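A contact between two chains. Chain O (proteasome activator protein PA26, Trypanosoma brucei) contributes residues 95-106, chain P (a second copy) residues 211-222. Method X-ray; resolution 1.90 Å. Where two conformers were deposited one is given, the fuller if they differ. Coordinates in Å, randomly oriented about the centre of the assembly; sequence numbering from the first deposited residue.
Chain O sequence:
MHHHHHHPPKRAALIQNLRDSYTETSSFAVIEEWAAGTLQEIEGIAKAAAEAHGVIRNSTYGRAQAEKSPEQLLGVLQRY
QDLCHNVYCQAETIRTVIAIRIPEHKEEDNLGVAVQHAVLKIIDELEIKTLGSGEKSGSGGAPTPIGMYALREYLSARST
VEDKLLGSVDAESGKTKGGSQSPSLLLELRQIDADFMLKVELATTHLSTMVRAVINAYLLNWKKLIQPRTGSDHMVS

Chain O 95-106: RTVIAIRIPEHK
Chain P 211-222: VRAVINAYLLNW

The last turn of a helix in chain O (95-99) runs nearly parallel to helix 211-222 of chain P, the axes 8° apart and 9.2 Å at closest approach. A type I turn from O:Ala99 to O:Ile102 then ends the helix, and an extended segment follows. In register, the CA of O:Ile100 lies 5.1 Å from that of P:Ala213, and the CA of O:Glu104 5.3 Å from that of P:Leu220.

O:Ile100 (p, t) covers the most surface; its CG2 packs 3.7 Å from CB of P:Arg212. Small side chains let the backbones approach nearby, with CB of O:Ala99 3.8 Å from CB of P:Ala213.

P:Asn216 (chi1 t, chi2 62°) points toward the turn, and its ND2 donates to O of O:Ile102 at 2.9 Å. One water accepts from this ND2 (3.2 Å) and donates to O of O:Ala99 (2.7 Å) and O of P:Ala213 (2.8 Å).

P:Leu220 (m, t) also points toward chain O, bringing CD1 to 3.9 Å from CA of O:Pro103. Beside it, the amide of P:Asn221 (chi1 m, chi2 -71°) serves both chains: OD1 accepts from N of O:His105 (2.9 Å, 160°), while ND2 donates to O of P:Ala217 (2.7 Å). The extended chain-O backbone leaves that N free for an acceptor across the interface.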

# COMPACT_ATOMS: atom_id res chain seq x y z
N ARG O 95 -1.06 -56.69 85.11
CA ARG O 95 -2.38 -56.58 84.53
C ARG O 95 -3.01 -55.26 84.95
O ARG O 95 -3.49 -54.51 84.10
CB ARG O 95 -3.22 -57.76 85.03
CG ARG O 95 -4.41 -58.12 84.20
CD ARG O 95 -4.64 -59.64 84.14
NE ARG O 95 -6.06 -60.00 84.24
CZ ARG O 95 -6.93 -59.92 83.24
NH1 ARG O 95 -6.54 -59.50 82.04
NH2 ARG O 95 -8.19 -60.27 83.44
N THR O 96 -2.97 -54.98 86.25
CA THR O 96 -3.57 -53.78 86.84
C THR O 96 -2.94 -52.52 86.26
O THR O 96 -3.65 -51.61 85.88
CB THR O 96 -3.41 -53.80 88.38
OG1 THR O 96 -4.21 -54.86 88.90
CG2 THR O 96 -4.02 -52.53 89.01
N VAL O 97 -1.61 -52.48 86.20
CA VAL O 97 -0.88 -51.32 85.68
C VAL O 97 -1.35 -50.98 84.26
O VAL O 97 -1.60 -49.80 83.91
CB VAL O 97 0.63 -51.57 85.70
CG1 VAL O 97 1.40 -50.53 84.88
CG2 VAL O 97 1.16 -51.63 87.15
N ILE O 98 -1.48 -52.01 83.44
CA ILE O 98 -2.03 -51.81 82.08
C ILE O 98 -3.52 -51.45 82.07
O ILE O 98 -3.92 -50.43 81.48
CB ILE O 98 -1.73 -53.04 81.19
CG1 ILE O 98 -0.22 -53.32 81.18
CG2 ILE O 98 -2.26 -52.80 79.78
CD1 ILE O 98 0.14 -54.71 80.64
N ALA O 99 -4.35 -52.27 82.71
CA ALA O 99 -5.80 -52.13 82.60
C ALA O 99 -6.33 -50.77 83.07
O ALA O 99 -7.29 -50.25 82.50
CB ALA O 99 -6.53 -53.26 83.32
N ILE O 100 -5.70 -50.20 84.09
CA ILE O 100 -6.12 -48.89 84.58
C ILE O 100 -5.59 -47.73 83.72
O ILE O 100 -5.83 -46.56 84.05
CB ILE O 100 -5.75 -48.68 86.10
CG1 ILE O 100 -4.23 -48.59 86.28
CG2 ILE O 100 -6.32 -49.82 86.93
CD1 ILE O 100 -3.76 -48.42 87.77
N ARG O 101 -4.85 -48.03 82.65
CA ARG O 101 -4.44 -47.00 81.68
C ARG O 101 -4.99 -47.22 80.26
O ARG O 101 -4.58 -46.55 79.31
CB ARG O 101 -2.93 -46.86 81.65
CG ARG O 101 -2.34 -46.37 82.96
CD ARG O 101 -0.82 -46.46 83.03
NE ARG O 101 -0.31 -45.80 84.24
CZ ARG O 101 -0.26 -46.33 85.46
NH1 ARG O 101 -0.69 -47.57 85.69
NH2 ARG O 101 0.22 -45.59 86.47
N ILE O 102 -5.93 -48.14 80.11
CA ILE O 102 -6.64 -48.28 78.83
C ILE O 102 -7.45 -47.01 78.69
O ILE O 102 -8.20 -46.68 79.60
CB ILE O 102 -7.52 -49.54 78.81
CG1 ILE O 102 -6.64 -50.79 78.79
CG2 ILE O 102 -8.48 -49.52 77.58
CD1 ILE O 102 -7.41 -52.09 79.14
N PRO O 103 -7.26 -46.25 77.60
CA PRO O 103 -7.85 -44.91 77.50
C PRO O 103 -9.30 -44.90 77.05
O PRO O 103 -9.88 -45.97 76.77
CB PRO O 103 -6.97 -44.22 76.46
CG PRO O 103 -6.52 -45.34 75.54
CD PRO O 103 -6.42 -46.58 76.43
N GLU O 104 -9.87 -43.69 76.98
CA GLU O 104 -11.23 -43.47 76.48
C GLU O 104 -11.46 -44.30 75.21
O GLU O 104 -10.63 -44.29 74.32
CB GLU O 104 -11.40 -41.99 76.13
CG GLU O 104 -12.81 -41.58 75.75
CD GLU O 104 -12.85 -40.21 75.06
OE1 GLU O 104 -12.23 -39.26 75.58
OE2 GLU O 104 -13.49 -40.09 73.99
N HIS O 105 -12.58 -45.01 75.16
CA HIS O 105 -12.90 -45.86 74.03
C HIS O 105 -13.18 -45.03 72.77
O HIS O 105 -14.05 -44.17 72.77
CB HIS O 105 -14.12 -46.71 74.35
CG HIS O 105 -14.47 -47.68 73.27
ND1 HIS O 105 -14.12 -49.02 73.32
CD2 HIS O 105 -15.15 -47.51 72.11
CE1 HIS O 105 -14.57 -49.62 72.23
NE2 HIS O 105 -15.18 -48.73 71.48
N LYS O 106 -12.40 -45.27 71.72
CA LYS O 106 -12.61 -44.57 70.46
C LYS O 106 -12.49 -45.53 69.28
O LYS O 106 -11.97 -46.64 69.42
CB LYS O 106 -11.59 -43.45 70.27
CG LYS O 106 -11.64 -42.32 71.28
CD LYS O 106 -10.50 -41.35 71.00
CE LYS O 106 -10.58 -40.11 71.89
NZ LYS O 106 -11.70 -39.21 71.53
N VAL P 211 -12.02 -54.83 89.17
CA VAL P 211 -12.72 -53.71 89.77
C VAL P 211 -12.01 -52.41 89.40
O VAL P 211 -12.66 -51.46 88.96
CB VAL P 211 -12.93 -53.90 91.31
CG1 VAL P 211 -13.35 -52.57 91.98
CG2 VAL P 211 -13.98 -54.97 91.54
N ARG P 212 -10.69 -52.38 89.54
CA ARG P 212 -9.89 -51.22 89.16
C ARG P 212 -10.05 -50.91 87.66
O ARG P 212 -10.21 -49.75 87.26
CB ARG P 212 -8.43 -51.43 89.53
CG ARG P 212 -8.19 -51.49 91.06
CD ARG P 212 -6.73 -51.46 91.48
NE ARG P 212 -6.64 -51.12 92.91
CZ ARG P 212 -6.37 -51.99 93.89
NH1 ARG P 212 -6.10 -53.26 93.62
NH2 ARG P 212 -6.36 -51.57 95.16
N ALA P 213 -10.03 -51.94 86.84
CA ALA P 213 -10.25 -51.75 85.38
C ALA P 213 -11.61 -51.11 85.07
O ALA P 213 -11.69 -50.25 84.19
CB ALA P 213 -10.10 -53.08 84.63
N VAL P 214 -12.66 -51.52 85.79
CA VAL P 214 -14.01 -50.95 85.56
C VAL P 214 -14.11 -49.50 86.10
O VAL P 214 -14.74 -48.65 85.47
CB VAL P 214 -15.17 -51.83 86.12
CG1 VAL P 214 -16.54 -51.18 85.89
CG2 VAL P 214 -15.18 -53.24 85.49
N ILE P 215 -13.48 -49.22 87.24
CA ILE P 215 -13.40 -47.83 87.73
C ILE P 215 -12.80 -46.90 86.67
O ILE P 215 -13.36 -45.85 86.38
CB ILE P 215 -12.60 -47.73 89.04
CG1 ILE P 215 -13.35 -48.45 90.18
CG2 ILE P 215 -12.34 -46.25 89.42
CD1 ILE P 215 -12.38 -48.92 91.31
N ASN P 216 -11.66 -47.30 86.11
CA ASN P 216 -11.02 -46.56 85.03
C ASN P 216 -11.94 -46.43 83.81
O ASN P 216 -12.17 -45.31 83.34
CB ASN P 216 -9.67 -47.19 84.68
CG ASN P 216 -8.90 -46.41 83.61
OD1 ASN P 216 -8.55 -45.25 83.81
ND2 ASN P 216 -8.61 -47.07 82.46
N ALA P 217 -12.48 -47.55 83.32
CA ALA P 217 -13.35 -47.50 82.13
C ALA P 217 -14.55 -46.59 82.31
O ALA P 217 -14.88 -45.79 81.41
CB ALA P 217 -13.80 -48.88 81.71
N TYR P 218 -15.23 -46.72 83.45
CA TYR P 218 -16.38 -45.89 83.72
C TYR P 218 -16.01 -44.40 83.74
O TYR P 218 -16.68 -43.57 83.11
CB TYR P 218 -17.07 -46.27 85.05
CG TYR P 218 -18.26 -45.40 85.31
CD1 TYR P 218 -19.54 -45.80 84.89
CD2 TYR P 218 -18.12 -44.14 85.92
CE1 TYR P 218 -20.64 -45.00 85.09
CE2 TYR P 218 -19.23 -43.33 86.11
CZ TYR P 218 -20.48 -43.76 85.70
OH TYR P 218 -21.61 -43.00 85.87
N LEU P 219 -14.98 -44.04 84.49
CA LEU P 219 -14.69 -42.62 84.68
C LEU P 219 -14.18 -41.97 83.41
O LEU P 219 -14.43 -40.79 83.18
CB LEU P 219 -13.69 -42.42 85.83
CG LEU P 219 -14.25 -42.80 87.21
CD1 LEU P 219 -13.14 -42.76 88.23
CD2 LEU P 219 -15.43 -41.92 87.64
N LEU P 220 -13.46 -42.73 82.59
CA LEU P 220 -13.04 -42.23 81.28
C LEU P 220 -14.15 -42.06 80.26
O LEU P 220 -14.05 -41.19 79.38
CB LEU P 220 -11.90 -43.07 80.70
CG LEU P 220 -10.58 -43.05 81.45
CD1 LEU P 220 -9.61 -44.06 80.84
CD2 LEU P 220 -9.96 -41.64 81.52
N ASN P 221 -15.19 -42.89 80.35
CA ASN P 221 -16.22 -42.96 79.30
C ASN P 221 -17.61 -42.46 79.68
O ASN P 221 -18.54 -42.51 78.86
CB ASN P 221 -16.33 -44.41 78.81
CG ASN P 221 -15.08 -44.89 78.10
OD1 ASN P 221 -14.79 -44.44 76.99
ND2 ASN P 221 -14.34 -45.80 78.74
N TRP P 222 -17.77 -41.98 80.91
CA TRP P 222 -19.13 -41.77 81.44
C TRP P 222 -20.00 -40.82 80.61
O TRP P 222 -21.18 -41.04 80.50
CB TRP P 222 -19.10 -41.36 82.93
CG TRP P 222 -18.66 -39.95 83.16
CD1 TRP P 222 -17.39 -39.51 83.39
CD2 TRP P 222 -19.50 -38.80 83.19
NE1 TRP P 222 -17.39 -38.15 83.58
CE2 TRP P 222 -18.68 -37.68 83.46
CE3 TRP P 222 -20.89 -38.59 83.04
CZ2 TRP P 222 -19.18 -36.37 83.55
CZ3 TRP P 222 -21.38 -37.28 83.14
CH2 TRP P 222 -20.53 -36.20 83.40
O HOH W 1 -5.18 -54.68 91.54
O HOH W 2 -9.91 -49.97 82.07
O HOH W 3 -12.06 -47.36 77.68
O HOH W 4 -12.20 -39.42 78.91